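Local coordinates for protein amine Dehydrogenase (Pseudomonas putida, PDB 1JMX) that carries two covalently bound c-type hemes and probably transfers electrons as the heme-bearing alpha subunit of a quinohemoprotein amine dehydrogenase, at residues S73-V78 against G235-G240; D363-V368 against A468-G473; K436-A439 against F443-G446. All blocks are in the same frame, centred on the assembly; numbering follows the deposited sequence.

The three contacts lie in two regions of the chain. Contact 1 joins the heme-bearing part to the closed eight-stranded barrel that follows it; the side chain of Thr75 is about 14 Å from a heme c and about 9 Å from that of Lys32, which binds the second heme. Contacts 2 and 3 share the mixed sheet of the last domain, away from the hemes, their centres about 37 and 34 Å from that of contact 1. Contact 3 is nested within the chain loop closed by contact 2: its strand 442-445 precedes strand 462-470, and the nearest atoms of the two contacts are about 7 Å apart without touching. A nickel ion sits beside contact 2, on Glu367.

Contact 1: residues S73-V78 against G235-G240; sequences SETDGV and GYEWRG
Thr75 sets OG1 between its backbone N and carbonyl carbon (chi1 64°), which turns CG2 toward 235-240, and Tyr236 puts its ring in the same crowded position (chi1 77°), coming from the opposite direction. The methyl CG2 of Thr75 meets the phenol OH of Tyr236 at 3.6 Å and, more loosely, OE2 of Glu237 at 4.2 Å. The CG of Glu237 lies 3.7 Å above one face of the Tyr236 ring, offset toward the rim. The contact joins the loop between helices 54-67 and 94-100 to the start of barrel strand 237-244, where Tyr236 and Glu237 form a classic beta bulge opposite Tyr233. Thr75 also opens a type II turn, closed by Val78 N on Thr75 O at 3.0 Å. Arg239 grips Glu237 OE1 end-on, with NH1 at 2.9 Å and NH2 at 3.0 Å, both from the same face of the carboxylate. The polar tips find their mates outside the contact: Thr75 OG1 on Pro72 O, Tyr236 OH on Leu70 O. Arg79 NH1 bonds both Thr75 OG1 and Glu237 OE2, bridging the segments. No hydrogen bond passes directly between them; a methyl rests among buried oxygens already bonded elsewhere, and two arginines on Glu237 probably favour its charged form.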
ATOM      1  N   SER A  73      22.193  16.774  -5.895  1.00 14.26           N
ATOM      2  CA  SER A  73      21.995  17.024  -4.475  1.00 14.32           C
ATOM      3  C   SER A  73      20.530  17.092  -4.048  1.00 14.69           C
ATOM      4  O   SER A  73      20.231  17.045  -2.861  1.00 15.84           O
ATOM      5  CB  SER A  73      22.733  18.291  -4.050  1.00 14.38           C
ATOM      6  OG  SER A  73      22.223  19.429  -4.709  1.00 19.42           O
ATOM      7  N   GLU A  74      19.618  17.214  -5.007  1.00 14.79           N
ATOM      8  CA  GLU A  74      18.198  17.257  -4.683  1.00 14.55           C
ATOM      9  C   GLU A  74      17.630  15.846  -4.547  1.00 15.06           C
ATOM     10  O   GLU A  74      16.474  15.673  -4.173  1.00 15.73           O
ATOM     11  CB  GLU A  74      17.422  18.065  -5.725  1.00 14.69           C
ATOM     12  CG  GLU A  74      17.800  19.546  -5.768  1.00 14.07           C
ATOM     13  CD  GLU A  74      17.008  20.321  -6.804  1.00 13.69           C
ATOM     14  OE1 GLU A  74      16.824  19.819  -7.928  1.00 13.96           O
ATOM     15  OE2 GLU A  74      16.562  21.434  -6.493  1.00 14.48           O
ATOM     16  N   THR A  75      18.442  14.844  -4.889  1.00 15.11           N
ATOM     17  CA  THR A  75      18.042  13.442  -4.759  1.00 17.27           C
ATOM     18  C   THR A  75      18.744  12.788  -3.557  1.00 17.34           C
ATOM     19  O   THR A  75      18.438  11.654  -3.201  1.00 17.14           O
ATOM     20  CB  THR A  75      18.363  12.600  -6.024  1.00 17.12           C
ATOM     21  OG1 THR A  75      19.781  12.554  -6.236  1.00 17.72           O
ATOM     22  CG2 THR A  75      17.670  13.174  -7.245  1.00 17.16           C
ATOM     23  N   ASP A  76      19.695  13.504  -2.958  1.00 19.20           N
ATOM     24  CA  ASP A  76      20.446  13.010  -1.801  1.00 20.36           C
ATOM     25  C   ASP A  76      19.568  12.468  -0.682  1.00 19.19           C
ATOM     26  O   ASP A  76      18.739  13.188  -0.121  1.00 18.83           O
ATOM     27  CB  ASP A  76      21.334  14.113  -1.219  1.00 24.72           C
ATOM     28  CG  ASP A  76      22.614  14.332  -2.012  1.00 28.62           C
ATOM     29  OD1 ASP A  76      22.845  13.626  -3.025  1.00 32.29           O
ATOM     30  OD2 ASP A  76      23.397  15.221  -1.608  1.00 32.04           O
ATOM     31  N   GLY A  77      19.763  11.193  -0.357  1.00 18.66           N
ATOM     32  CA  GLY A  77      18.998  10.569   0.709  1.00 16.17           C
ATOM     33  C   GLY A  77      17.697   9.889   0.322  1.00 14.94           C
ATOM     34  O   GLY A  77      17.114   9.179   1.140  1.00 14.93           O
ATOM     35  N   VAL A  78      17.223  10.109  -0.901  1.00 13.30           N
ATOM     36  CA  VAL A  78      15.980   9.482  -1.347  1.00 12.55           C
ATOM     37  C   VAL A  78      16.155   8.671  -2.638  1.00 12.51           C
ATOM     38  O   VAL A  78      15.174   8.303  -3.288  1.00 13.18           O
ATOM     39  CB  VAL A  78      14.797  10.514  -1.475  1.00 12.62           C
ATOM     40  CG1 VAL A  78      14.283  10.899  -0.100  1.00 10.92           C
ATOM     41  CG2 VAL A  78      15.229  11.762  -2.220  1.00 12.30           C
ATOM     42  N   GLY A 235      22.159  14.407 -17.605  1.00 16.68           N
ATOM     43  CA  GLY A 235      23.602  14.394 -17.439  1.00 16.64           C
ATOM     44  C   GLY A 235      24.206  13.503 -16.374  1.00 16.64           C
ATOM     45  O   GLY A 235      25.430  13.416 -16.295  1.00 17.74           O
ATOM     46  N   TYR A 236      23.381  12.840 -15.563  1.00 16.35           N
ATOM     47  CA  TYR A 236      23.902  11.958 -14.517  1.00 15.35           C
ATOM     48  C   TYR A 236      23.029  10.746 -14.216  1.00 15.47           C
ATOM     49  O   TYR A 236      23.541   9.727 -13.763  1.00 15.34           O
ATOM     50  CB  TYR A 236      24.187  12.735 -13.223  1.00 15.29           C
ATOM     51  CG  TYR A 236      22.968  13.081 -12.385  1.00 16.38           C
ATOM     52  CD1 TYR A 236      22.705  12.406 -11.193  1.00 15.27           C
ATOM     53  CD2 TYR A 236      22.089  14.088 -12.781  1.00 16.37           C
ATOM     54  CE1 TYR A 236      21.600  12.726 -10.413  1.00 17.31           C
ATOM     55  CE2 TYR A 236      20.981  14.417 -12.011  1.00 17.21           C
ATOM     56  CZ  TYR A 236      20.743  13.737 -10.830  1.00 17.08           C
ATOM     57  OH  TYR A 236      19.671  14.088 -10.052  1.00 17.25           O
ATOM     58  N   GLU A 237      21.725  10.846 -14.480  1.00 14.53           N
ATOM     59  CA  GLU A 237      20.796   9.743 -14.223  1.00 12.99           C
ATOM     60  C   GLU A 237      20.880   8.615 -15.244  1.00 13.55           C
ATOM     61  O   GLU A 237      20.193   8.609 -16.266  1.00 12.80           O
ATOM     62  CB  GLU A 237      19.358  10.250 -14.095  1.00 11.87           C
ATOM     63  CG  GLU A 237      19.077  11.040 -12.819  1.00 12.37           C
ATOM     64  CD  GLU A 237      19.023  10.179 -11.552  1.00 13.93           C
ATOM     65  OE1 GLU A 237      19.373   8.978 -11.586  1.00 14.94           O
ATOM     66  OE2 GLU A 237      18.618  10.715 -10.501  1.00 14.42           O
ATOM     67  N   TRP A 238      21.714   7.638 -14.914  1.00 14.05           N
ATOM     68  CA  TRP A 238      21.961   6.476 -15.748  1.00 12.66           C
ATOM     69  C   TRP A 238      20.916   5.381 -15.562  1.00 13.12           C
ATOM     70  O   TRP A 238      20.699   4.896 -14.454  1.00 13.82           O
ATOM     71  CB  TRP A 238      23.355   5.938 -15.427  1.00 13.74           C
ATOM     72  CG  TRP A 238      23.713   4.645 -16.083  1.00 13.17           C
ATOM     73  CD1 TRP A 238      23.364   3.388 -15.671  1.00 12.49           C
ATOM     74  CD2 TRP A 238      24.557   4.474 -17.227  1.00 14.47           C
ATOM     75  NE1 TRP A 238      23.946   2.446 -16.483  1.00 14.92           N
ATOM     76  CE2 TRP A 238      24.684   3.082 -17.446  1.00 15.68           C
ATOM     77  CE3 TRP A 238      25.221   5.360 -18.086  1.00 13.16           C
ATOM     78  CZ2 TRP A 238      25.455   2.556 -18.494  1.00 15.46           C
ATOM     79  CZ3 TRP A 238      25.983   4.839 -19.123  1.00 14.37           C
ATOM     80  CH2 TRP A 238      26.093   3.449 -19.319  1.00 13.71           C
ATOM     81  N   ARG A 239      20.284   4.989 -16.664  1.00 11.87           N
ATOM     82  CA  ARG A 239      19.281   3.934 -16.653  1.00 12.69           C
ATOM     83  C   ARG A 239      19.677   2.908 -17.692  1.00 13.84           C
ATOM     84  O   ARG A 239      19.742   3.210 -18.874  1.00 16.06           O
ATOM     85  CB  ARG A 239      17.892   4.494 -16.975  1.00 11.36           C
ATOM     86  CG  ARG A 239      17.361   5.435 -15.928  1.00 10.15           C
ATOM     87  CD  ARG A 239      17.174   4.735 -14.595  1.00  8.09           C
ATOM     88  NE  ARG A 239      16.688   5.666 -13.586  1.00  9.83           N
ATOM     89  CZ  ARG A 239      17.452   6.566 -12.981  1.00  8.79           C
ATOM     90  NH1 ARG A 239      18.740   6.652 -13.269  1.00 10.55           N
ATOM     91  NH2 ARG A 239      16.919   7.413 -12.122  1.00  8.78           N
ATOM     92  N   GLY A 240      19.928   1.683 -17.259  1.00 14.80           N
ATOM     93  CA  GLY A 240      20.328   0.670 -18.207  1.00 16.63           C
ATOM     94  C   GLY A 240      19.670  -0.672 -18.029  1.00 18.53           C
ATOM     95  O   GLY A 240      18.996  -0.929 -17.035  1.00 16.89           O
TER

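Contact 2: residues D363-V368 against A468-G473; sequences DKVEEV and ATLADG. With NI (nickel (II) ion), chain D.
Val365 reaches toward Leu470 tip to tip, and each of its side-chain carbons meets something across the contact. Its CB lies 3.9 Å from CD2 of Leu470. Beyond it, CG1 stands opposite the backbone N (chi1 -177°) and comes to 3.4 Å from the same Leu470 CD2, tighter than usual for two methyls. The other branch, CG2, passes 3.8 Å from Leu470 CD2 and also lies 3.7 Å from OD2 of Asp472, whose side chain runs aslant to that of Val365. That carboxylate oxygen has its hydrogen bond elsewhere, with the hydroxyl of Tyr362, so toward Val365 it makes a plain van der Waals contact. Leu470 CD2 meets a second valine as well, Val368, whose CG2 is 3.8 Å from Leu470 CD2. Strands 367-378 and 462-470 are not paired with each other; strand 476-484 pairs with both, parallel to the first and antiparallel to the second, in the mixed sheet of a domain assigned to the E-set clan. The valines and Leu470 therefore meet through side chains alone, among Leu412, Ala397, Ala395 and Gln475. Glu366 and Glu367 together face Trp398 in a classic beta bulge, which is consistent with Val365 and Val368, three positions apart, both turning toward Leu470. Glu367 instead points away from 468-473. Bent at chi2 (80°), it brings OE1 to the nickel ion at 1.9 Å, where water 1 at 2.1 Å and water 2 at 2.2 Å from the nickel also bind. Its second oxygen, OE2, takes no part in the metal bond and forms a salt bridge with Lys369.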
ATOM      1  N   ASP A 363      39.943 -11.959  15.567  1.00 25.86           N
ATOM      2  CA  ASP A 363      40.280 -13.170  16.307  1.00 27.84           C
ATOM      3  C   ASP A 363      39.061 -14.032  16.606  1.00 27.10           C
ATOM      4  O   ASP A 363      39.084 -15.242  16.370  1.00 27.78           O
ATOM      5  CB  ASP A 363      41.076 -12.851  17.596  1.00 30.47           C
ATOM      6  CG  ASP A 363      40.450 -11.743  18.453  1.00 32.13           C
ATOM      7  OD1 ASP A 363      39.407 -11.147  18.072  1.00 34.12           O
ATOM      8  OD2 ASP A 363      41.022 -11.474  19.536  1.00 34.49           O
ATOM      9  N   LYS A 364      37.985 -13.393  17.057  1.00 26.70           N
ATOM     10  CA  LYS A 364      36.749 -14.089  17.394  1.00 26.97           C
ATOM     11  C   LYS A 364      35.522 -13.214  17.171  1.00 25.45           C
ATOM     12  O   LYS A 364      35.569 -11.995  17.353  1.00 25.38           O
ATOM     13  CB  LYS A 364      36.765 -14.540  18.860  1.00 29.07           C
ATOM     14  CG  LYS A 364      37.013 -13.416  19.870  1.00 32.03           C
ATOM     15  CD  LYS A 364      36.140 -13.569  21.122  1.00 35.93           C
ATOM     16  CE  LYS A 364      34.674 -13.196  20.833  1.00 37.00           C
ATOM     17  NZ  LYS A 364      33.747 -13.527  21.963  1.00 38.12           N
ATOM     18  N   VAL A 365      34.418 -13.856  16.802  1.00 24.78           N
ATOM     19  CA  VAL A 365      33.168 -13.150  16.572  1.00 22.58           C
ATOM     20  C   VAL A 365      32.410 -13.088  17.893  1.00 23.36           C
ATOM     21  O   VAL A 365      32.204 -14.102  18.569  1.00 23.10           O
ATOM     22  CB  VAL A 365      32.303 -13.824  15.481  1.00 20.21           C
ATOM     23  CG1 VAL A 365      31.062 -12.996  15.233  1.00 19.46           C
ATOM     24  CG2 VAL A 365      33.092 -13.969  14.189  1.00 17.90           C
ATOM     25  N   GLU A 366      32.011 -11.874  18.245  1.00 24.00           N
ATOM     26  CA  GLU A 366      31.308 -11.582  19.486  1.00 24.36           C
ATOM     27  C   GLU A 366      29.791 -11.414  19.332  1.00 22.61           C
ATOM     28  O   GLU A 366      29.005 -12.008  20.072  1.00 22.58           O
ATOM     29  CB  GLU A 366      31.901 -10.289  20.028  1.00 26.57           C
ATOM     30  CG  GLU A 366      31.715 -10.027  21.483  1.00 30.76           C
ATOM     31  CD  GLU A 366      32.511  -8.808  21.913  1.00 33.82           C
ATOM     32  OE1 GLU A 366      32.221  -7.693  21.404  1.00 32.53           O
ATOM     33  OE2 GLU A 366      33.450  -8.974  22.731  1.00 36.75           O
ATOM     34  N   GLU A 367      29.395 -10.614  18.351  1.00 20.98           N
ATOM     35  CA  GLU A 367      27.993 -10.304  18.110  1.00 18.64           C
ATOM     36  C   GLU A 367      27.616 -10.493  16.636  1.00 17.57           C
ATOM     37  O   GLU A 367      28.433 -10.258  15.742  1.00 18.18           O
ATOM     38  CB  GLU A 367      27.761  -8.857  18.572  1.00 17.49           C
ATOM     39  CG  GLU A 367      26.730  -8.056  17.806  1.00 17.78           C
ATOM     40  CD  GLU A 367      25.310  -8.353  18.220  1.00 18.93           C
ATOM     41  OE1 GLU A 367      25.077  -9.340  18.940  1.00 17.85           O
ATOM     42  OE2 GLU A 367      24.414  -7.586  17.822  1.00 20.98           O
ATOM     43  N   VAL A 368      26.387 -10.938  16.384  1.00 16.60           N
ATOM     44  CA  VAL A 368      25.919 -11.151  15.016  1.00 15.72           C
ATOM     45  C   VAL A 368      24.615 -10.413  14.747  1.00 16.11           C
ATOM     46  O   VAL A 368      23.688 -10.471  15.555  1.00 16.85           O
ATOM     47  CB  VAL A 368      25.697 -12.642  14.719  1.00 15.94           C
ATOM     48  CG1 VAL A 368      25.260 -12.833  13.278  1.00 14.10           C
ATOM     49  CG2 VAL A 368      26.961 -13.417  14.986  1.00 15.90           C
ATOM     50  N   ALA A 468      20.161 -16.721  12.067  1.00 15.00           N
ATOM     51  CA  ALA A 468      21.421 -17.014  11.393  1.00 16.89           C
ATOM     52  C   ALA A 468      22.382 -17.522  12.463  1.00 18.18           C
ATOM     53  O   ALA A 468      22.440 -16.972  13.563  1.00 18.12           O
ATOM     54  CB  ALA A 468      21.994 -15.763  10.752  1.00 17.22           C
ATOM     55  N   THR A 469      23.089 -18.604  12.168  1.00 18.85           N
ATOM     56  CA  THR A 469      24.048 -19.146  13.120  1.00 19.70           C
ATOM     57  C   THR A 469      25.377 -19.263  12.396  1.00 19.31           C
ATOM     58  O   THR A 469      25.500 -19.986  11.411  1.00 18.39           O
ATOM     59  CB  THR A 469      23.599 -20.507  13.695  1.00 21.13           C
ATOM     60  OG1 THR A 469      23.462 -21.455  12.638  1.00 27.27           O
ATOM     61  CG2 THR A 469      22.269 -20.381  14.406  1.00 19.21           C
ATOM     62  N   LEU A 470      26.346 -18.479  12.852  1.00 18.98           N
ATOM     63  CA  LEU A 470      27.665 -18.451  12.252  1.00 20.87           C
ATOM     64  C   LEU A 470      28.370 -19.799  12.155  1.00 22.11           C
ATOM     65  O   LEU A 470      28.358 -20.598  13.091  1.00 20.74           O
ATOM     66  CB  LEU A 470      28.540 -17.450  12.994  1.00 20.49           C
ATOM     67  CG  LEU A 470      28.978 -16.251  12.164  1.00 22.07           C
ATOM     68  CD1 LEU A 470      27.788 -15.664  11.425  1.00 19.82           C
ATOM     69  CD2 LEU A 470      29.641 -15.225  13.072  1.00 20.51           C
ATOM     70  N   ALA A 471      28.920 -20.064  10.975  1.00 24.10           N
ATOM     71  CA  ALA A 471      29.662 -21.293  10.729  1.00 27.17           C
ATOM     72  C   ALA A 471      30.932 -21.196  11.573  1.00 28.91           C
ATOM     73  O   ALA A 471      31.421 -22.186  12.107  1.00 30.72           O
ATOM     74  CB  ALA A 471      30.021 -21.398   9.260  1.00 25.02           C
ATOM     75  N   ASP A 472      31.421 -19.970  11.730  1.00 31.07           N
ATOM     76  CA  ASP A 472      32.626 -19.690  12.502  1.00 32.22           C
ATOM     77  C   ASP A 472      32.299 -19.459  13.981  1.00 31.13           C
ATOM     78  O   ASP A 472      32.136 -18.315  14.413  1.00 32.23           O
ATOM     79  CB  ASP A 472      33.337 -18.454  11.904  1.00 35.43           C
ATOM     80  CG  ASP A 472      34.601 -18.048  12.671  1.00 37.97           C
ATOM     81  OD1 ASP A 472      35.303 -18.944  13.198  1.00 39.73           O
ATOM     82  OD2 ASP A 472      34.893 -16.826  12.724  1.00 38.27           O
ATOM     83  N   GLY A 473      32.180 -20.543  14.747  1.00 28.92           N
ATOM     84  CA  GLY A 473      31.905 -20.401  16.171  1.00 26.49           C
ATOM     85  C   GLY A 473      30.480 -20.586  16.656  1.00 25.52           C
ATOM     86  O   GLY A 473      30.235 -20.614  17.866  1.00 25.13           O
TER
HETATM   87 NI    NI D2001      23.549 -10.300  19.627  1.00 19.97          NI
HETATM   88  O   HOH W   1      21.812 -11.312  20.193  1.00 13.88           O
HETATM   89  O   HOH W   2      24.740 -12.102  20.098  1.00 60.89           O

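Contact 3: residues K436-A439 against F443-G446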
ATOM      1  N   LYS A 436       9.797 -21.477   2.373  1.00 17.74           N
ATOM      2  CA  LYS A 436      10.973 -22.248   2.742  1.00 18.84           C
ATOM      3  C   LYS A 436      12.262 -21.447   2.775  1.00 17.73           C
ATOM      4  O   LYS A 436      12.588 -20.719   1.836  1.00 16.08           O
ATOM      5  CB  LYS A 436      11.131 -23.472   1.828  1.00 21.55           C
ATOM      6  CG  LYS A 436      11.283 -23.149   0.347  1.00 27.71           C
ATOM      7  CD  LYS A 436      11.254 -24.415  -0.529  1.00 31.93           C
ATOM      8  CE  LYS A 436      11.449 -24.094  -2.014  1.00 32.52           C
ATOM      9  NZ  LYS A 436      10.386 -23.175  -2.530  1.00 32.37           N
ATOM     10  N   MET A 437      12.953 -21.538   3.906  1.00 17.41           N
ATOM     11  CA  MET A 437      14.230 -20.871   4.089  1.00 18.07           C
ATOM     12  C   MET A 437      15.279 -21.828   3.541  1.00 19.26           C
ATOM     13  O   MET A 437      15.335 -23.003   3.918  1.00 19.68           O
ATOM     14  CB  MET A 437      14.500 -20.602   5.572  1.00 17.63           C
ATOM     15  CG  MET A 437      15.845 -19.963   5.853  1.00 16.98           C
ATOM     16  SD  MET A 437      15.988 -18.325   5.123  1.00 19.56           S
ATOM     17  CE  MET A 437      15.502 -17.309   6.501  1.00 17.07           C
ATOM     18  N   GLN A 438      16.070 -21.335   2.602  1.00 19.55           N
ATOM     19  CA  GLN A 438      17.112 -22.140   2.002  1.00 21.75           C
ATOM     20  C   GLN A 438      18.417 -21.911   2.752  1.00 21.92           C
ATOM     21  O   GLN A 438      18.587 -20.892   3.424  1.00 21.01           O
ATOM     22  CB  GLN A 438      17.265 -21.764   0.534  1.00 22.58           C
ATOM     23  CG  GLN A 438      15.969 -21.850  -0.233  1.00 27.03           C
ATOM     24  CD  GLN A 438      16.106 -21.381  -1.659  1.00 29.66           C
ATOM     25  OE1 GLN A 438      17.020 -20.620  -1.996  1.00 32.27           O
ATOM     26  NE2 GLN A 438      15.192 -21.831  -2.518  1.00 31.91           N
ATOM     27  N   ALA A 439      19.340 -22.859   2.610  1.00 22.46           N
ATOM     28  CA  ALA A 439      20.643 -22.797   3.265  1.00 23.15           C
ATOM     29  C   ALA A 439      21.417 -21.510   2.984  1.00 21.99           C
ATOM     30  O   ALA A 439      22.094 -20.986   3.873  1.00 24.46           O
ATOM     31  CB  ALA A 439      21.480 -24.007   2.867  1.00 22.51           C
ATOM     32  N   PHE A 443      14.875 -16.801   1.441  1.00 13.65           N
ATOM     33  CA  PHE A 443      13.570 -17.323   1.824  1.00 12.46           C
ATOM     34  C   PHE A 443      12.603 -17.202   0.644  1.00 12.71           C
ATOM     35  O   PHE A 443      12.376 -16.111   0.127  1.00 12.65           O
ATOM     36  CB  PHE A 443      13.002 -16.568   3.028  1.00 12.55           C
ATOM     37  CG  PHE A 443      11.705 -17.138   3.534  1.00 13.40           C
ATOM     38  CD1 PHE A 443      11.701 -18.159   4.480  1.00 13.59           C
ATOM     39  CD2 PHE A 443      10.486 -16.667   3.057  1.00 13.39           C
ATOM     40  CE1 PHE A 443      10.501 -18.704   4.945  1.00 14.99           C
ATOM     41  CE2 PHE A 443       9.282 -17.205   3.516  1.00 12.53           C
ATOM     42  CZ  PHE A 443       9.291 -18.227   4.463  1.00 13.29           C
ATOM     43  N   VAL A 444      12.061 -18.334   0.212  1.00 13.66           N
ATOM     44  CA  VAL A 444      11.110 -18.381  -0.898  1.00 14.35           C
ATOM     45  C   VAL A 444       9.707 -18.557  -0.314  1.00 14.58           C
ATOM     46  O   VAL A 444       9.372 -19.628   0.195  1.00 14.82           O
ATOM     47  CB  VAL A 444      11.435 -19.560  -1.871  1.00 15.20           C
ATOM     48  CG1 VAL A 444      10.361 -19.689  -2.941  1.00 14.63           C
ATOM     49  CG2 VAL A 444      12.808 -19.356  -2.515  1.00 12.90           C
ATOM     50  N   PRO A 445       8.883 -17.492  -0.349  1.00 15.88           N
ATOM     51  CA  PRO A 445       7.516 -17.543   0.183  1.00 15.42           C
ATOM     52  C   PRO A 445       6.596 -18.493  -0.574  1.00 15.52           C
ATOM     53  O   PRO A 445       6.896 -18.908  -1.697  1.00 16.04           O
ATOM     54  CB  PRO A 445       7.055 -16.087   0.081  1.00 15.73           C
ATOM     55  CG  PRO A 445       7.823 -15.566  -1.080  1.00 17.24           C
ATOM     56  CD  PRO A 445       9.190 -16.146  -0.867  1.00 14.74           C
ATOM     57  N   GLY A 446       5.487 -18.857   0.059  1.00 16.46           N
ATOM     58  CA  GLY A 446       4.541 -19.763  -0.572  1.00 15.81           C
ATOM     59  C   GLY A 446       3.778 -19.139  -1.731  1.00 16.64           C
ATOM     60  O   GLY A 446       3.927 -17.949  -2.028  1.00 16.12           O
TER
HETATM   61  O   HOH W   3       8.140 -22.130  -0.748  1.00 20.74           O
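The Phe443 ring has the backbone N of Lys436 over one face, 3.8 Å from CE1, while Met437 N approaches obliquely, 3.6 Å from CD1. Both belong to the opposing strand of a beta hairpin, 435-437 with 442-445, so the ring lies against the backbone of its own partner strand. The first torsion of Phe443 (-175°) swings CG away from its own backbone N and places the ring there. Met437 shares this side of the sheet in a non-hydrogen-bonded antiparallel pair with Phe443, their side chains crossing at about a right angle. Its CB touches Phe443 CD1 at 3.9 Å, and its sulfur passes near Phe443 CB. Val418, Leu464, Met481 and Val483 of the domain's sheet also touch Phe443, which is buried. With the ring gone, as in an alanine at this position, the Lys436 and Met437 backbone is likely to face a gap and the Met437 side chain to lose one apolar neighbour. Lys436 and Val444 form the hydrogen-bonded pair next along. Lys436 N bonds to Val444 O at 2.9 Å, and Val444 N returns the bond to Lys436 O at 2.9 Å and nearly straight (168°). Lys436 O also receives a CA-H contact from Phe443, so this carbonyl is approached twice from the facing strand. On the other side of the sheet Val444 is flanked by two side chains: Gln438 crosses its CG2 obliquely, and Lys436 runs alongside, pointing the same way. With chi1 at 60° the lysine stands up from the strand, then bends at chi4, bringing NZ to 3.5 Å from Val444 CG1. From there NZ donates to water 3 at 3.1 Å, and this water donates in turn to Val444 O, the same carbonyl oxygen that accepts from Lys436 N.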